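Local coordinates for NAD-dependent epimerase/dehydratase domain-containing protein (Ruegeria pomeroyi DSS-3, PDB 3IUS) that is of unknown function but probably binds NAD in a Rossmann-type fold related to the short-chain dehydrogenases/reductases, at residues D78-A83 with Q136-V141; A90-F95 with P142-H147. All blocks are in the same frame, centred on the assembly; numbering follows the deposited sequence. Where two conformers were deposited one is given.

Contact 1 of 2, residues D78-A83 with Q136-V141; sequences DPVLAA and QQWQAV
D78 holds its CG anti to the backbone N (chi1 -172°), while W138 has its CG anti to the carbonyl carbon (chi1 -78°), and these two torsions bring a carboxylate to the N-H of an indole. W138 NE1 donates to D78 OD1 over 2.9 Å in a nearly straight bond that stays within the indole plane. Carboxylate and ring stand almost perpendicular, and the indole N-H comes to OD1 from above the carboxylate plane. The other oxygen faces its own helix: D78 is the N-cap of helix 79-90, and OD2 accepts from L81 N at 2.9 Å through its anti lone pair, with a weak, strongly bent bond from V80 N. An aspartate suits the place because its short side chain can cap a helix and still offer an oxygen across the gap.

L81 covers one face of the indole. Its CD1 sits 3.5 Å from the centroid of the W138 five-membered ring, a CH-pi contact almost on the ring normal, while CD2 lies over the six-membered ring. V80 CG1 touches the edge at W138 CZ2, and Y100 stacks on the tryptophan as well. Q137, extended beyond CG, reaches back so that its OE1 accepts from D78 N at 2.9 Å, with an N-H...O angle of 172°; its NE2 bonds to G76 O. An alanine in place of W138 removes the indole donor to OD1 and the ring face under L81, and would probably loosen the seam between the two helices and leave the buried carboxylate less well held. Buried D78 thus has both carboxylate oxygens and its backbone N engaged, and the N-H groups at the helix start, together with the indole N-H, would be expected to favour its ionised form.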
# COMPACT_ATOMS: atom_id res chain seq x y z
N ASP A 78 -9.67 11.93 5.36
CA ASP A 78 -10.17 10.91 4.44
C ASP A 78 -11.38 11.35 3.62
O ASP A 78 -12.43 11.66 4.18
CB ASP A 78 -10.49 9.62 5.19
CG ASP A 78 -10.82 8.48 4.25
OD1 ASP A 78 -9.92 7.65 3.99
OD2 ASP A 78 -11.97 8.41 3.76
N PRO A 79 -11.23 11.34 2.29
CA PRO A 79 -12.29 11.75 1.34
C PRO A 79 -13.52 10.84 1.37
O PRO A 79 -14.62 11.33 1.14
CB PRO A 79 -11.59 11.66 -0.02
CG PRO A 79 -10.13 11.71 0.29
CD PRO A 79 -9.98 11.02 1.60
N VAL A 80 -13.34 9.55 1.64
CA VAL A 80 -14.46 8.62 1.70
C VAL A 80 -15.35 8.95 2.90
O VAL A 80 -16.57 9.03 2.78
CB VAL A 80 -14.01 7.14 1.75
CG1 VAL A 80 -15.18 6.23 2.09
CG2 VAL A 80 -13.38 6.73 0.42
N LEU A 81 -14.72 9.14 4.06
CA LEU A 81 -15.46 9.53 5.26
C LEU A 81 -16.07 10.92 5.09
O LEU A 81 -17.16 11.19 5.60
CB LEU A 81 -14.55 9.50 6.49
CG LEU A 81 -14.12 8.12 7.01
CD1 LEU A 81 -13.12 8.26 8.15
CD2 LEU A 81 -15.32 7.30 7.43
N ALA A 82 -15.38 11.80 4.38
CA ALA A 82 -15.89 13.16 4.18
C ALA A 82 -17.21 13.15 3.41
O ALA A 82 -18.10 13.95 3.68
CB ALA A 82 -14.85 14.02 3.45
N ALA A 83 -17.34 12.22 2.47
CA ALA A 83 -18.51 12.17 1.60
C ALA A 83 -19.58 11.20 2.11
O ALA A 83 -20.76 11.37 1.84
CB ALA A 83 -18.11 11.81 0.18
N GLN A 136 -7.01 8.24 12.20
CA GLN A 136 -7.72 8.62 13.42
C GLN A 136 -9.22 8.76 13.17
O GLN A 136 -10.04 8.39 14.01
CB GLN A 136 -7.13 9.91 14.01
CG GLN A 136 -5.74 9.71 14.62
CD GLN A 136 -4.94 11.00 14.80
OE1 GLN A 136 -5.39 12.08 14.41
NE2 GLN A 136 -3.76 10.88 15.39
N GLN A 137 -9.56 9.30 12.01
CA GLN A 137 -10.96 9.45 11.63
C GLN A 137 -11.64 8.09 11.51
O GLN A 137 -12.73 7.87 12.03
CB GLN A 137 -11.09 10.26 10.33
CG GLN A 137 -10.73 11.73 10.51
CD GLN A 137 -10.60 12.48 9.18
OE1 GLN A 137 -10.46 11.87 8.12
NE2 GLN A 137 -10.62 13.80 9.26
N TRP A 138 -10.98 7.16 10.83
CA TRP A 138 -11.50 5.80 10.71
C TRP A 138 -11.61 5.12 12.08
O TRP A 138 -12.63 4.51 12.38
CB TRP A 138 -10.64 4.98 9.75
CG TRP A 138 -10.93 5.29 8.32
CD1 TRP A 138 -10.16 6.01 7.45
CD2 TRP A 138 -12.09 4.89 7.58
NE1 TRP A 138 -10.76 6.08 6.22
CE2 TRP A 138 -11.95 5.40 6.28
CE3 TRP A 138 -13.23 4.14 7.90
CZ2 TRP A 138 -12.92 5.19 5.29
CZ3 TRP A 138 -14.18 3.94 6.92
CH2 TRP A 138 -14.02 4.46 5.63
N GLN A 139 -10.59 5.26 12.91
CA GLN A 139 -10.58 4.60 14.22
C GLN A 139 -11.64 5.17 15.17
O GLN A 139 -11.94 4.56 16.19
CB GLN A 139 -9.19 4.68 14.87
CG GLN A 139 -8.12 3.83 14.17
CD GLN A 139 -8.14 2.38 14.61
OE1 GLN A 139 -9.05 1.94 15.31
NE2 GLN A 139 -7.12 1.62 14.21
N ALA A 140 -12.20 6.33 14.83
CA ALA A 140 -13.22 6.95 15.68
C ALA A 140 -14.64 6.44 15.43
O ALA A 140 -15.52 6.62 16.26
CB ALA A 140 -13.17 8.47 15.54
N VAL A 141 -14.85 5.80 14.28
CA VAL A 141 -16.17 5.30 13.91
C VAL A 141 -16.60 4.16 14.84
O VAL A 141 -16.05 3.07 14.78
CB VAL A 141 -16.22 4.81 12.45
CG1 VAL A 141 -17.64 4.46 12.06
CG2 VAL A 141 -15.64 5.87 11.50
O HOH W 1 -12.59 13.51 6.29

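Contact 2 of 2, residues A90-F95 with P142-H147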
# COMPACT_ATOMS: atom_id res chain seq x y z
N ALA A 90 -23.58 4.70 10.41
CA ALA A 90 -24.91 4.18 10.65
C ALA A 90 -25.01 2.68 10.35
O ALA A 90 -25.74 1.96 11.03
CB ALA A 90 -25.94 4.96 9.83
N ARG A 91 -24.29 2.22 9.33
CA ARG A 91 -24.33 0.81 8.93
C ARG A 91 -23.20 -0.04 9.52
O ARG A 91 -22.96 -1.15 9.06
CB ARG A 91 -24.29 0.70 7.40
CG ARG A 91 -25.50 1.23 6.66
CD ARG A 91 -25.22 1.22 5.17
NE ARG A 91 -26.38 1.58 4.35
CZ ARG A 91 -27.16 0.71 3.73
NH1 ARG A 91 -26.91 -0.59 3.82
NH2 ARG A 91 -28.18 1.13 3.01
N ALA A 92 -22.50 0.49 10.52
CA ALA A 92 -21.31 -0.17 11.07
C ALA A 92 -21.48 -1.66 11.32
O ALA A 92 -20.59 -2.46 11.00
CB ALA A 92 -20.86 0.54 12.34
N ALA A 93 -22.61 -2.04 11.90
CA ALA A 93 -22.85 -3.42 12.32
C ALA A 93 -23.08 -4.41 11.17
O ALA A 93 -23.03 -5.62 11.37
CB ALA A 93 -24.01 -3.48 13.31
N GLN A 94 -23.32 -3.90 9.96
CA GLN A 94 -23.59 -4.82 8.86
C GLN A 94 -22.30 -5.29 8.18
O GLN A 94 -22.31 -6.27 7.44
CB GLN A 94 -24.57 -4.22 7.85
CG GLN A 94 -24.03 -3.06 7.05
CD GLN A 94 -25.14 -2.25 6.41
OE1 GLN A 94 -25.03 -1.84 5.26
NE2 GLN A 94 -26.23 -2.03 7.15
N PHE A 95 -21.19 -4.61 8.46
CA PHE A 95 -19.92 -5.02 7.89
C PHE A 95 -19.25 -6.08 8.74
O PHE A 95 -19.39 -6.08 9.97
CB PHE A 95 -18.97 -3.82 7.74
CG PHE A 95 -19.56 -2.67 6.98
CD1 PHE A 95 -19.85 -2.80 5.63
CD2 PHE A 95 -19.82 -1.47 7.60
CE1 PHE A 95 -20.40 -1.75 4.91
CE2 PHE A 95 -20.37 -0.40 6.89
CZ PHE A 95 -20.66 -0.55 5.55
N PRO A 142 -17.60 4.42 15.69
CA PRO A 142 -18.01 3.41 16.68
C PRO A 142 -18.42 2.08 16.05
O PRO A 142 -19.20 2.06 15.09
CB PRO A 142 -19.22 4.07 17.36
CG PRO A 142 -19.10 5.53 17.09
CD PRO A 142 -18.41 5.64 15.75
N ASN A 143 -17.89 0.98 16.58
CA ASN A 143 -18.32 -0.37 16.22
C ASN A 143 -17.99 -0.80 14.79
O ASN A 143 -18.50 -1.81 14.31
CB ASN A 143 -19.82 -0.55 16.48
CG ASN A 143 -20.20 -0.22 17.90
OD1 ASN A 143 -21.02 0.66 18.15
ND2 ASN A 143 -19.60 -0.92 18.86
N LEU A 144 -17.13 -0.04 14.12
CA LEU A 144 -16.65 -0.43 12.80
C LEU A 144 -15.54 -1.47 12.95
O LEU A 144 -14.60 -1.28 13.74
CB LEU A 144 -16.14 0.81 12.06
CG LEU A 144 -16.07 0.78 10.54
CD1 LEU A 144 -17.47 0.65 9.93
CD2 LEU A 144 -15.39 2.03 10.04
N PRO A 145 -15.63 -2.59 12.20
CA PRO A 145 -14.62 -3.65 12.24
C PRO A 145 -13.38 -3.20 11.48
O PRO A 145 -13.03 -3.82 10.47
CB PRO A 145 -15.28 -4.81 11.49
CG PRO A 145 -16.68 -4.36 11.16
CD PRO A 145 -16.69 -2.87 11.23
N LEU A 146 -12.74 -2.13 11.95
CA LEU A 146 -11.67 -1.47 11.22
C LEU A 146 -10.32 -2.17 11.37
O LEU A 146 -9.95 -2.62 12.45
CB LEU A 146 -11.53 -0.02 11.68
CG LEU A 146 -10.37 0.74 11.04
CD1 LEU A 146 -10.65 1.01 9.56
CD2 LEU A 146 -10.08 2.02 11.80
N HIS A 147 -9.57 -2.21 10.27
CA HIS A 147 -8.22 -2.75 10.28
C HIS A 147 -7.42 -1.77 9.46
O HIS A 147 -7.87 -1.35 8.40
CB HIS A 147 -8.18 -4.14 9.63
CG HIS A 147 -9.11 -5.12 10.27
ND1 HIS A 147 -10.48 -5.07 10.10
CD2 HIS A 147 -8.88 -6.16 11.10
CE1 HIS A 147 -11.05 -6.04 10.79
NE2 HIS A 147 -10.10 -6.72 11.41
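The backbone of 90-95 leaves its helix at R91 and passes through a short 3-10 turn that ends at Q94, whereas 142-147 runs from loop into strand through an inverse gamma turn centred on P145, the two coming closest at A92 and L144, whose CA atoms are 5.0 Å apart. A92 points its methyl toward the other segment, where CB lies 3.6 Å from P142 O and a little farther from N143 O. The small residue suits this place, since the carbonyl groups of the partner loop come so near its CB. N143 itself adopts a left-handed backbone conformation (phi 68°), which asparagine tolerates better than most residues.

L144 carries the apolar part. With CG anti to the backbone N (chi1 -158°), its CD1 reaches F95 CD2 at 3.9 Å and also lies beside A92 CA, so this one methyl of the branched side chain sits between the alanine and the phenyl ring. F95 and L144 run side by side, pointing the same way. Farther along, P145 lays its ring against the F95 backbone: CG is 3.4 Å from F95 O, and CD faces A92 O. A proline is well placed here, because its closed ring presents carbon to these carbonyls and its fixed phi fits the gamma turn.

On the remote side of the 3-10 segment, R91 NH1 donates to Q94 OE1 at 2.7 Å, in the guanidinium plane and on a lone pair of the amide oxygen, and Q94 CG lies over one face of the F95 ring. Two helix-to-strand loops thus pack together just before the neighbouring parallel strands 97-103 and 146-155, an arrangement typical of the alternating beta-alpha units of a Rossmann-type fold.

Overall arrangement
From the N terminus the chain passes strand 66-69, enters helix 79-90 at the first half of contact 1, and turns through 90-95, the first half of contact 2, into strand 97-103. It returns along helix 126-140, whose end closes the loop of contact 1, and only then does 142-147 close that of contact 2. The two loops therefore cross: their segments alternate along the chain. Contact 1 joins helix to helix and contact 2 joins the loops that follow them, with centres about 12 Å apart. W138 bridges them by packing on L144 and L146, tying both helices to adjacent parallel strands of the central sheet.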